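Local coordinates for glyoxylate-induced Protein (Pseudomonas aeruginosa, PDB 1SQ4), which is of unknown function but, as a double beta-barrel cupin, may act as a ureidoglycine aminohydrolase, at residues E98-S102 with T132-F138; R175-F181 with V193-E199; H214-E220 with R257-Y263. All blocks are in the same frame, centred on the assembly; numbering follows the deposited sequence.

Contact 1: E98-S102 with T132-F138; sequences EGELS and TGQHTRF
E98 and R137 form an antiparallel hydrogen-bonded pair, with E98 N giving to R137 O at 3.1 Å and R137 N to E98 O in return, and just beyond it G99 lies against T136 as the first chain turns away. The side chains of E98 and R137 leave the same face of the sheet and run alongside each other. The glutamate is extended, CG anti to the backbone N (chi1 -165°), which carries OE1 to 2.6 Å from R137 NH1. Carboxylate and guanidinium are turned 78° apart, and this salt bridge rests on one oxygen and one nitrogen. H10 NE2 also bonds to E98 OE1. Past the pair, water takes over from direct strand pairing: one molecule accepts from E100 N at 2.9 Å, donates to H135 O, and bonds to the hydroxyls of T132 and T136. T132 OG1 also closes an ST turn by accepting from Q134 N at 3.0 Å. On the apolar side, L101 CD2 sits over the face of the F138 ring, 3.7 Å from its centroid, the two side chains crossing at about a right angle. In this cupin barrel the chain passes here from strand 90-98 in one sheet to strand 101-105 in another. The chemistry implies that a four-bonded water satisfies backbone groups of E100 and H135 where the strands diverge.

Contact 2: R175-F181 with V193-E199; sequences RWSTTRF and VNIVNFE. With SCN (thiocyanate ion), chain D.
W176 and F198 stack within an antiparallel beta hairpin of the second cupin barrel, made of strands 176-179 and 191-198, whose segments here run at 161° to each other. The close-packed part is aromatic. The five-membered ring of the indole lies in an offset stack on the F198 ring, centroids 4.1 Å apart and planes 16° from parallel. W176 has CG anti to its own N (chi1 -179°), which lays the indole alongside F198, and V196 CG1 meets the indole edge in its plane. The opposite face of the hairpin is polar near S177. There N197 ND2 gives an in-plane N-H to S177 OG at 3.2 Å, while N197 OD1 accepts from R259 NE on the neighbouring strand; held at both ends, the amide has its rotation fixed. T179 CG2 lies across the same amide.

The ends are looser and partly open to solvent. At one, E199 N bonds to R175 O at 2.8 Å, yet the charged groups stay apart, with R175 NH1 4.8 Å from E199 OE1. At the other, F181 stacks on Y117 and turns its edge to N194 CA. On the side of T178, away from the F181 ring, the extended R180 side chain reaches past N194 to a thiocyanate ion, probably from the crystallisation liquor. R180 NH2 donates to the thiocyanate N at 3.0 Å. N194 ND2 lies 3.5 Å from the thiocyanate S.

Contact 3: H214-E220 with R257-Y263; sequences HGLYVLE and RFRYLLY
R259 O is gripped by two successive backbone N-H groups: L219 N at 2.8 Å, lying in the carbonyl plane, and E220 N at 3.2 Å, tilted 17° from it. Two residues facing one make a classic beta bulge, which moves the register by one; R259 N completes the exchange by giving to E220 O. Farther along, Y217 and L261 form a regular hydrogen-bonded pair, and G215 with Y263 a weak one, each bond 3.4 Å long between the N of one and the O of the other. The Y263 ring lies over the glycine, its centroid 4.2 Å from G215 CA in a CH-pi contact, while its hydroxyl bonds to Q70.

The two strands, 212-220 and 258-265, are neighbours in the large antiparallel sheet of the second cupin barrel. On one face of the pair L216 and Y260 point the same way, and L216 packs over the tyrosine ring, with L216 CG 3.4 Å from Y260 CE2. Y260 holds its ring there with CG between the backbone N and the carbonyl carbon (chi1 52°), and its hydroxyl bonds to Y225. The V218 and F258 side chains cross at about a right angle, touching through V218 CG1 and F258 CE1, and L262 CD1 touches both L216 CD1 and H214 CD2, each at 3.8 Å. On the other face, E220 OE1 rests 3.3 Å from R259 CD, against the arginine's aliphatic part. The R259 guanidinium has its partners outside the pair, a hydrogen bond from NE to N197 and a salt bridge to E161, and E220 OE2 bonds to S5 OG.

How the contacts relate
Contacts 2 and 3 are adjoining parts of one sheet, since strands 191-198 and 258-265 are neighbours; their centres are about 9 Å apart. A side-chain bond, N197 OD1 to R259 NE at 2.8 Å, and a backbone bond, F198 N to F258 O at 2.8 Å, tie them together. Contact 1 belongs to the first cupin domain, with its centre about 24 Å from that of contact 2 and about 21 Å from that of contact 3; its nearest atoms are about 11 and 8 Å from theirs, without touching. The thiocyanate bound at contact 2 also lies about 4 Å from the L262 side chain of contact 3, so both border the ion, which may mark a pocket.

Contact 1: E98-S102 with T132-F138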
loop_
_atom_site.group_PDB
_atom_site.type_symbol
_atom_site.label_atom_id
_atom_site.label_comp_id
_atom_site.label_asym_id
_atom_site.label_seq_id
_atom_site.Cartn_x
_atom_site.Cartn_y
_atom_site.Cartn_z
ATOM N N GLU A 98 36.785 17.972 -9.385
ATOM C CA GLU A 98 37.007 19.405 -9.334
ATOM C C GLU A 98 38.336 19.675 -8.691
ATOM O O GLU A 98 38.672 19.074 -7.670
ATOM C CB GLU A 98 35.912 20.082 -8.533
ATOM C CG GLU A 98 35.840 21.573 -8.697
ATOM C CD GLU A 98 34.686 22.139 -7.915
ATOM O OE1 GLU A 98 34.876 22.440 -6.720
ATOM O OE2 GLU A 98 33.576 22.247 -8.482
ATOM N N GLY A 99 39.092 20.582 -9.302
ATOM C CA GLY A 99 40.404 20.925 -8.787
ATOM C C GLY A 99 41.496 20.012 -9.317
ATOM O O GLY A 99 41.280 19.234 -10.247
ATOM N N GLU A 100 42.679 20.117 -8.724
ATOM C CA GLU A 100 43.807 19.295 -9.133
ATOM C C GLU A 100 44.358 18.528 -7.937
ATOM O O GLU A 100 44.668 19.113 -6.901
ATOM C CB GLU A 100 44.907 20.167 -9.727
ATOM C CG GLU A 100 46.155 19.410 -10.157
ATOM C CD GLU A 100 47.361 20.333 -10.299
ATOM O OE1 GLU A 100 47.183 21.459 -10.829
ATOM O OE2 GLU A 100 48.479 19.929 -9.889
ATOM N N LEU A 101 44.467 17.212 -8.087
ATOM C CA LEU A 101 44.978 16.365 -7.025
ATOM C C LEU A 101 46.357 15.866 -7.412
ATOM O O LEU A 101 46.641 15.627 -8.585
ATOM C CB LEU A 101 44.037 15.174 -6.794
ATOM C CG LEU A 101 44.248 14.255 -5.580
ATOM C CD1 LEU A 101 44.205 15.073 -4.308
ATOM C CD2 LEU A 101 43.162 13.191 -5.537
ATOM N N SER A 102 47.218 15.728 -6.414
ATOM C CA SER A 102 48.572 15.243 -6.631
ATOM C C SER A 102 48.666 13.860 -6.000
ATOM O O SER A 102 48.588 13.720 -4.780
ATOM C CB SER A 102 49.574 16.196 -5.982
ATOM O OG SER A 102 50.907 15.779 -6.189
ATOM N N THR A 132 47.704 22.850 -4.801
ATOM C CA THR A 132 47.229 24.108 -5.384
ATOM C C THR A 132 46.660 25.033 -4.315
ATOM O O THR A 132 46.588 24.675 -3.142
ATOM C CB THR A 132 46.118 23.903 -6.444
ATOM O OG1 THR A 132 44.867 23.678 -5.782
ATOM C CG2 THR A 132 46.433 22.723 -7.352
ATOM N N GLY A 133 46.257 26.229 -4.734
ATOM C CA GLY A 133 45.690 27.191 -3.808
ATOM C C GLY A 133 44.179 27.088 -3.793
ATOM O O GLY A 133 43.501 27.805 -3.063
ATOM N N GLN A 134 43.650 26.189 -4.614
ATOM C CA GLN A 134 42.214 25.976 -4.694
ATOM C C GLN A 134 41.830 24.591 -4.163
ATOM O O GLN A 134 42.629 23.650 -4.218
ATOM C CB GLN A 134 41.749 26.107 -6.139
ATOM C CG GLN A 134 40.761 27.225 -6.336
ATOM C CD GLN A 134 41.411 28.578 -6.185
ATOM O OE1 GLN A 134 40.743 29.571 -5.867
ATOM N NE2 GLN A 134 42.727 28.635 -6.429
ATOM N N HIS A 135 40.608 24.465 -3.654
ATOM C CA HIS A 135 40.160 23.188 -3.135
ATOM C C HIS A 135 40.093 22.163 -4.237
ATOM O O HIS A 135 40.065 22.497 -5.422
ATOM C CB HIS A 135 38.786 23.301 -2.485
ATOM C CG HIS A 135 38.778 24.109 -1.228
ATOM N ND1 HIS A 135 37.868 23.899 -0.218
ATOM C CD2 HIS A 135 39.563 25.132 -0.823
ATOM C CE1 HIS A 135 38.092 24.759 0.759
ATOM N NE2 HIS A 135 39.114 25.518 0.417
ATOM N N THR A 136 40.080 20.903 -3.841
ATOM C CA THR A 136 40.008 19.825 -4.809
ATOM C C THR A 136 38.969 18.820 -4.327
ATOM O O THR A 136 38.782 18.635 -3.128
ATOM C CB THR A 136 41.379 19.151 -4.973
ATOM O OG1 THR A 136 42.337 20.145 -5.333
ATOM C CG2 THR A 136 41.334 18.096 -6.061
ATOM N N ARG A 137 38.288 18.172 -5.257
ATOM C CA ARG A 137 37.276 17.215 -4.866
ATOM C C ARG A 137 37.331 15.976 -5.728
ATOM O O ARG A 137 37.357 16.056 -6.958
ATOM C CB ARG A 137 35.899 17.876 -4.946
ATOM C CG ARG A 137 35.806 19.176 -4.137
ATOM C CD ARG A 137 34.404 19.741 -4.166
ATOM N NE ARG A 137 34.208 20.723 -3.112
ATOM C CZ ARG A 137 34.680 21.961 -3.151
ATOM N NH1 ARG A 137 35.371 22.377 -4.202
ATOM N NH2 ARG A 137 34.489 22.772 -2.121
ATOM N N PHE A 138 37.362 14.821 -5.077
ATOM C CA PHE A 138 37.414 13.560 -5.801
ATOM C C PHE A 138 36.599 12.461 -5.145
ATOM O O PHE A 138 36.235 12.557 -3.978
ATOM C CB PHE A 138 38.860 13.072 -5.945
ATOM C CG PHE A 138 39.541 12.768 -4.631
ATOM C CD1 PHE A 138 40.033 13.794 -3.835
ATOM C CD2 PHE A 138 39.760 11.450 -4.234
ATOM C CE1 PHE A 138 40.718 13.515 -2.667
ATOM C CE2 PHE A 138 40.443 11.162 -3.065
ATOM C CZ PHE A 138 40.931 12.191 -2.289
HETATM O O HOH W 1 42.651 22.282 -6.842
#

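Contact 2: R175-F181 with V193-E199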
loop_
_atom_site.group_PDB
_atom_site.type_symbol
_atom_site.label_atom_id
_atom_site.label_comp_id
_atom_site.label_asym_id
_atom_site.label_seq_id
_atom_site.Cartn_x
_atom_site.Cartn_y
_atom_site.Cartn_z
ATOM N N ARG A 175 23.252 6.260 -29.285
ATOM C CA ARG A 175 22.905 7.281 -28.290
ATOM C C ARG A 175 23.260 6.810 -26.876
ATOM O O ARG A 175 22.939 7.476 -25.892
ATOM C CB ARG A 175 21.399 7.575 -28.330
ATOM C CG ARG A 175 20.943 8.747 -29.193
ATOM C CD ARG A 175 21.300 8.589 -30.669
ATOM N NE ARG A 175 20.510 9.494 -31.506
ATOM C CZ ARG A 175 20.540 10.823 -31.433
ATOM N NH1 ARG A 175 21.336 11.432 -30.559
ATOM N NH2 ARG A 175 19.742 11.544 -32.215
ATOM N N TRP A 176 23.915 5.662 -26.774
ATOM C CA TRP A 176 24.273 5.106 -25.482
ATOM C C TRP A 176 25.632 4.433 -25.628
ATOM O O TRP A 176 25.848 3.654 -26.552
ATOM C CB TRP A 176 23.183 4.112 -25.065
ATOM C CG TRP A 176 23.373 3.468 -23.744
ATOM C CD1 TRP A 176 23.909 4.033 -22.628
ATOM C CD2 TRP A 176 23.013 2.130 -23.383
ATOM N NE1 TRP A 176 23.912 3.129 -21.591
ATOM C CE2 TRP A 176 23.367 1.953 -22.028
ATOM C CE3 TRP A 176 22.426 1.064 -24.072
ATOM C CZ2 TRP A 176 23.156 0.751 -21.348
ATOM C CZ3 TRP A 176 22.216 -0.134 -23.394
ATOM C CH2 TRP A 176 22.581 -0.279 -22.048
ATOM N N SER A 177 26.554 4.748 -24.726
ATOM C CA SER A 177 27.896 4.189 -24.785
ATOM C C SER A 177 28.455 4.046 -23.383
ATOM O O SER A 177 27.839 4.491 -22.423
ATOM C CB SER A 177 28.796 5.113 -25.588
ATOM O OG SER A 177 28.853 6.384 -24.960
ATOM N N THR A 178 29.640 3.455 -23.274
ATOM C CA THR A 178 30.267 3.249 -21.980
ATOM C C THR A 178 31.774 3.457 -22.080
ATOM O O THR A 178 32.406 3.010 -23.041
ATOM C CB THR A 178 30.027 1.806 -21.481
ATOM O OG1 THR A 178 28.623 1.545 -21.429
ATOM C CG2 THR A 178 30.628 1.606 -20.106
ATOM N N THR A 179 32.356 4.134 -21.095
ATOM C CA THR A 179 33.792 4.332 -21.101
ATOM C C THR A 179 34.386 3.428 -20.032
ATOM O O THR A 179 34.023 3.517 -18.865
ATOM C CB THR A 179 34.164 5.783 -20.807
ATOM O OG1 THR A 179 34.968 5.839 -19.619
ATOM C CG2 THR A 179 32.916 6.623 -20.630
ATOM N N ARG A 180 35.296 2.551 -20.443
ATOM C CA ARG A 180 35.924 1.590 -19.539
ATOM C C ARG A 180 37.405 1.870 -19.355
ATOM O O ARG A 180 38.051 2.460 -20.221
ATOM C CB ARG A 180 35.721 0.181 -20.087
ATOM C CG ARG A 180 34.262 -0.173 -20.247
ATOM C CD ARG A 180 34.068 -1.461 -21.012
ATOM N NE ARG A 180 32.649 -1.783 -21.124
ATOM C CZ ARG A 180 32.147 -2.679 -21.965
ATOM N NH1 ARG A 180 32.950 -3.354 -22.779
ATOM N NH2 ARG A 180 30.839 -2.893 -21.999
ATOM N N PHE A 181 37.945 1.424 -18.228
ATOM C CA PHE A 181 39.345 1.665 -17.920
ATOM C C PHE A 181 40.130 0.377 -17.782
ATOM O O PHE A 181 41.322 0.388 -17.468
ATOM C CB PHE A 181 39.437 2.458 -16.624
ATOM C CG PHE A 181 38.626 3.712 -16.638
ATOM C CD1 PHE A 181 39.228 4.939 -16.892
ATOM C CD2 PHE A 181 37.250 3.662 -16.438
ATOM C CE1 PHE A 181 38.476 6.102 -16.949
ATOM C CE2 PHE A 181 36.486 4.816 -16.493
ATOM C CZ PHE A 181 37.099 6.044 -16.751
ATOM N N VAL A 193 34.952 0.268 -12.576
ATOM C CA VAL A 193 34.404 1.572 -12.244
ATOM C C VAL A 193 34.433 2.286 -13.590
ATOM O O VAL A 193 35.485 2.757 -14.028
ATOM C CB VAL A 193 35.300 2.334 -11.229
ATOM C CG1 VAL A 193 34.655 3.652 -10.848
ATOM C CG2 VAL A 193 35.518 1.500 -9.985
ATOM N N ASN A 194 33.291 2.327 -14.270
ATOM C CA ASN A 194 33.202 2.983 -15.581
ATOM C C ASN A 194 32.254 4.170 -15.509
ATOM O O ASN A 194 31.772 4.523 -14.440
ATOM C CB ASN A 194 32.668 2.025 -16.649
ATOM C CG ASN A 194 33.280 0.639 -16.561
ATOM O OD1 ASN A 194 34.508 0.478 -16.603
ATOM N ND2 ASN A 194 32.425 -0.376 -16.454
ATOM N N ILE A 195 32.008 4.785 -16.660
ATOM C CA ILE A 195 31.088 5.902 -16.756
ATOM C C ILE A 195 30.141 5.588 -17.900
ATOM O O ILE A 195 30.575 5.354 -19.027
ATOM C CB ILE A 195 31.796 7.215 -17.064
ATOM C CG1 ILE A 195 32.896 7.460 -16.044
ATOM C CG2 ILE A 195 30.776 8.372 -17.026
ATOM C CD1 ILE A 195 33.651 8.750 -16.270
ATOM N N VAL A 196 28.847 5.556 -17.601
ATOM C CA VAL A 196 27.847 5.264 -18.612
ATOM C C VAL A 196 27.417 6.593 -19.236
ATOM O O VAL A 196 27.059 7.527 -18.528
ATOM C CB VAL A 196 26.648 4.559 -17.980
ATOM C CG1 VAL A 196 25.657 4.139 -19.052
ATOM C CG2 VAL A 196 27.133 3.366 -17.187
ATOM N N ASN A 197 27.470 6.669 -20.561
ATOM C CA ASN A 197 27.108 7.878 -21.278
ATOM C C ASN A 197 25.822 7.753 -22.085
ATOM O O ASN A 197 25.688 6.859 -22.926
ATOM C CB ASN A 197 28.219 8.268 -22.236
ATOM C CG ASN A 197 29.578 8.081 -21.648
ATOM O OD1 ASN A 197 29.903 8.647 -20.606
ATOM N ND2 ASN A 197 30.391 7.278 -22.310
ATOM N N PHE A 198 24.894 8.671 -21.830
ATOM C CA PHE A 198 23.617 8.716 -22.532
ATOM C C PHE A 198 23.483 10.031 -23.298
ATOM O O PHE A 198 23.507 11.116 -22.708
ATOM C CB PHE A 198 22.438 8.616 -21.561
ATOM C CG PHE A 198 22.228 7.250 -20.982
ATOM C CD1 PHE A 198 22.863 6.871 -19.803
ATOM C CD2 PHE A 198 21.387 6.342 -21.610
ATOM C CE1 PHE A 198 22.651 5.607 -19.250
ATOM C CE2 PHE A 198 21.166 5.076 -21.071
ATOM C CZ PHE A 198 21.802 4.709 -19.889
ATOM N N GLU A 199 23.344 9.928 -24.614
ATOM C CA GLU A 199 23.165 11.097 -25.461
ATOM C C GLU A 199 21.730 11.565 -25.262
ATOM O O GLU A 199 20.866 10.778 -24.884
ATOM C CB GLU A 199 23.387 10.734 -26.929
ATOM C CG GLU A 199 24.838 10.600 -27.313
ATOM C CD GLU A 199 25.565 11.932 -27.258
ATOM O OE1 GLU A 199 25.194 12.842 -28.031
ATOM O OE2 GLU A 199 26.500 12.072 -26.440
HETATM S S SCN D . 29.023 -0.462 -17.360
HETATM C C SCN D . 29.163 -1.563 -18.638
HETATM N N SCN D . 29.237 -2.283 -19.512
#

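Contact 3: H214-E220 with R257-Y263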
loop_
_atom_site.group_PDB
_atom_site.type_symbol
_atom_site.label_atom_id
_atom_site.label_comp_id
_atom_site.label_asym_id
_atom_site.label_seq_id
_atom_site.Cartn_x
_atom_site.Cartn_y
_atom_site.Cartn_z
ATOM N N HIS A 214 24.907 -2.765 -7.604
ATOM C CA HIS A 214 25.940 -1.823 -7.967
ATOM C C HIS A 214 25.431 -0.406 -7.802
ATOM O O HIS A 214 24.222 -0.169 -7.769
ATOM C CB HIS A 214 26.436 -2.049 -9.393
ATOM C CG HIS A 214 25.369 -1.978 -10.435
ATOM N ND1 HIS A 214 24.408 -2.954 -10.578
ATOM C CD2 HIS A 214 25.125 -1.066 -11.402
ATOM C CE1 HIS A 214 23.617 -2.647 -11.589
ATOM N NE2 HIS A 214 24.030 -1.505 -12.106
ATOM N N GLY A 215 26.361 0.536 -7.680
ATOM C CA GLY A 215 25.978 1.917 -7.487
ATOM C C GLY A 215 26.102 2.749 -8.732
ATOM O O GLY A 215 26.866 2.423 -9.638
ATOM N N LEU A 216 25.327 3.827 -8.766
ATOM C CA LEU A 216 25.308 4.770 -9.877
ATOM C C LEU A 216 25.384 6.163 -9.299
ATOM O O LEU A 216 24.619 6.490 -8.406
ATOM C CB LEU A 216 24.002 4.639 -10.656
ATOM C CG LEU A 216 23.922 3.588 -11.747
ATOM C CD1 LEU A 216 24.654 2.329 -11.350
ATOM C CD2 LEU A 216 22.450 3.289 -12.022
ATOM N N TYR A 217 26.301 6.982 -9.802
ATOM C CA TYR A 217 26.423 8.358 -9.323
ATOM C C TYR A 217 26.369 9.283 -10.531
ATOM O O TYR A 217 27.287 9.303 -11.344
ATOM C CB TYR A 217 27.738 8.567 -8.559
ATOM C CG TYR A 217 27.891 9.963 -7.999
ATOM C CD1 TYR A 217 28.212 11.032 -8.823
ATOM C CD2 TYR A 217 27.654 10.224 -6.649
ATOM C CE1 TYR A 217 28.290 12.326 -8.326
ATOM C CE2 TYR A 217 27.733 11.521 -6.138
ATOM C CZ TYR A 217 28.053 12.567 -6.991
ATOM O OH TYR A 217 28.149 13.850 -6.503
ATOM N N VAL A 218 25.301 10.055 -10.648
ATOM C CA VAL A 218 25.171 10.934 -11.796
ATOM C C VAL A 218 26.209 12.051 -11.769
ATOM O O VAL A 218 26.195 12.903 -10.888
ATOM C CB VAL A 218 23.759 11.542 -11.863
ATOM C CG1 VAL A 218 23.577 12.287 -13.170
ATOM C CG2 VAL A 218 22.722 10.440 -11.723
ATOM N N LEU A 219 27.107 12.033 -12.747
ATOM C CA LEU A 219 28.147 13.040 -12.847
ATOM C C LEU A 219 27.674 14.283 -13.591
ATOM O O LEU A 219 28.079 15.401 -13.276
ATOM C CB LEU A 219 29.385 12.485 -13.567
ATOM C CG LEU A 219 30.281 11.519 -12.791
ATOM C CD1 LEU A 219 31.484 11.140 -13.628
ATOM C CD2 LEU A 219 30.714 12.166 -11.483
ATOM N N GLU A 220 26.810 14.089 -14.575
ATOM C CA GLU A 220 26.334 15.199 -15.368
ATOM C C GLU A 220 25.006 14.935 -16.027
ATOM O O GLU A 220 24.717 13.812 -16.436
ATOM C CB GLU A 220 27.367 15.507 -16.437
ATOM C CG GLU A 220 26.908 16.444 -17.507
ATOM C CD GLU A 220 27.934 16.564 -18.604
ATOM O OE1 GLU A 220 28.451 15.506 -19.039
ATOM O OE2 GLU A 220 28.227 17.707 -19.035
ATOM N N ARG A 257 24.594 16.165 -22.322
ATOM C CA ARG A 257 24.870 14.747 -22.149
ATOM C C ARG A 257 24.507 14.328 -20.724
ATOM O O ARG A 257 24.651 15.109 -19.791
ATOM C CB ARG A 257 26.347 14.458 -22.447
ATOM C CG ARG A 257 26.615 13.010 -22.821
ATOM C CD ARG A 257 27.923 12.829 -23.588
ATOM N NE ARG A 257 29.058 13.333 -22.828
ATOM C CZ ARG A 257 30.245 12.736 -22.753
ATOM N NH1 ARG A 257 30.472 11.597 -23.397
ATOM N NH2 ARG A 257 31.203 13.276 -22.013
ATOM N N PHE A 258 24.010 13.106 -20.564
ATOM C CA PHE A 258 23.628 12.592 -19.245
ATOM C C PHE A 258 24.536 11.420 -18.938
ATOM O O PHE A 258 24.543 10.443 -19.679
ATOM C CB PHE A 258 22.177 12.106 -19.256
ATOM C CG PHE A 258 21.789 11.346 -18.023
ATOM C CD1 PHE A 258 21.725 11.983 -16.787
ATOM C CD2 PHE A 258 21.494 9.988 -18.091
ATOM C CE1 PHE A 258 21.375 11.275 -15.633
ATOM C CE2 PHE A 258 21.143 9.273 -16.944
ATOM C CZ PHE A 258 21.082 9.921 -15.712
ATOM N N ARG A 259 25.296 11.487 -17.856
ATOM C CA ARG A 259 26.191 10.377 -17.585
ATOM C C ARG A 259 26.467 10.128 -16.114
ATOM O O ARG A 259 26.391 11.038 -15.297
ATOM C CB ARG A 259 27.501 10.572 -18.374
ATOM C CG ARG A 259 28.154 11.956 -18.261
ATOM C CD ARG A 259 29.114 12.264 -19.429
ATOM N NE ARG A 259 30.148 11.247 -19.625
ATOM C CZ ARG A 259 31.452 11.456 -19.471
ATOM N NH1 ARG A 259 31.897 12.651 -19.114
ATOM N NH2 ARG A 259 32.315 10.469 -19.664
ATOM N N TYR A 260 26.760 8.884 -15.762
ATOM C CA TYR A 260 27.023 8.596 -14.378
ATOM C C TYR A 260 28.125 7.611 -14.146
ATOM O O TYR A 260 28.371 6.722 -14.953
ATOM C CB TYR A 260 25.762 8.107 -13.679
ATOM C CG TYR A 260 25.061 6.960 -14.362
ATOM C CD1 TYR A 260 23.837 7.159 -15.010
ATOM C CD2 TYR A 260 25.579 5.661 -14.315
ATOM C CE1 TYR A 260 23.147 6.101 -15.587
ATOM C CE2 TYR A 260 24.888 4.591 -14.891
ATOM C CZ TYR A 260 23.675 4.823 -15.520
ATOM O OH TYR A 260 22.962 3.783 -16.069
ATOM N N LEU A 261 28.796 7.798 -13.023
ATOM C CA LEU A 261 29.882 6.932 -12.610
ATOM C C LEU A 261 29.235 5.659 -12.072
ATOM O O LEU A 261 28.260 5.720 -11.327
ATOM C CB LEU A 261 30.674 7.633 -11.512
ATOM C CG LEU A 261 31.781 6.854 -10.828
ATOM C CD1 LEU A 261 32.981 6.734 -11.752
ATOM C CD2 LEU A 261 32.161 7.573 -9.548
ATOM N N LEU A 262 29.776 4.510 -12.450
ATOM C CA LEU A 262 29.235 3.228 -12.012
ATOM C C LEU A 262 30.327 2.285 -11.540
ATOM O O LEU A 262 31.382 2.170 -12.169
ATOM C CB LEU A 262 28.469 2.579 -13.170
ATOM C CG LEU A 262 27.886 1.168 -12.993
ATOM C CD1 LEU A 262 26.858 0.929 -14.080
ATOM C CD2 LEU A 262 28.973 0.108 -13.047
ATOM N N TYR A 263 30.064 1.599 -10.436
ATOM C CA TYR A 263 31.017 0.636 -9.893
ATOM C C TYR A 263 30.321 -0.671 -9.559
ATOM O O TYR A 263 29.212 -0.670 -9.030
ATOM C CB TYR A 263 31.729 1.206 -8.655
ATOM C CG TYR A 263 30.837 1.800 -7.580
ATOM C CD1 TYR A 263 30.366 1.028 -6.521
ATOM C CD2 TYR A 263 30.512 3.154 -7.596
ATOM C CE1 TYR A 263 29.596 1.598 -5.496
ATOM C CE2 TYR A 263 29.745 3.737 -6.584
ATOM C CZ TYR A 263 29.292 2.959 -5.536
ATOM O OH TYR A 263 28.548 3.554 -4.531
#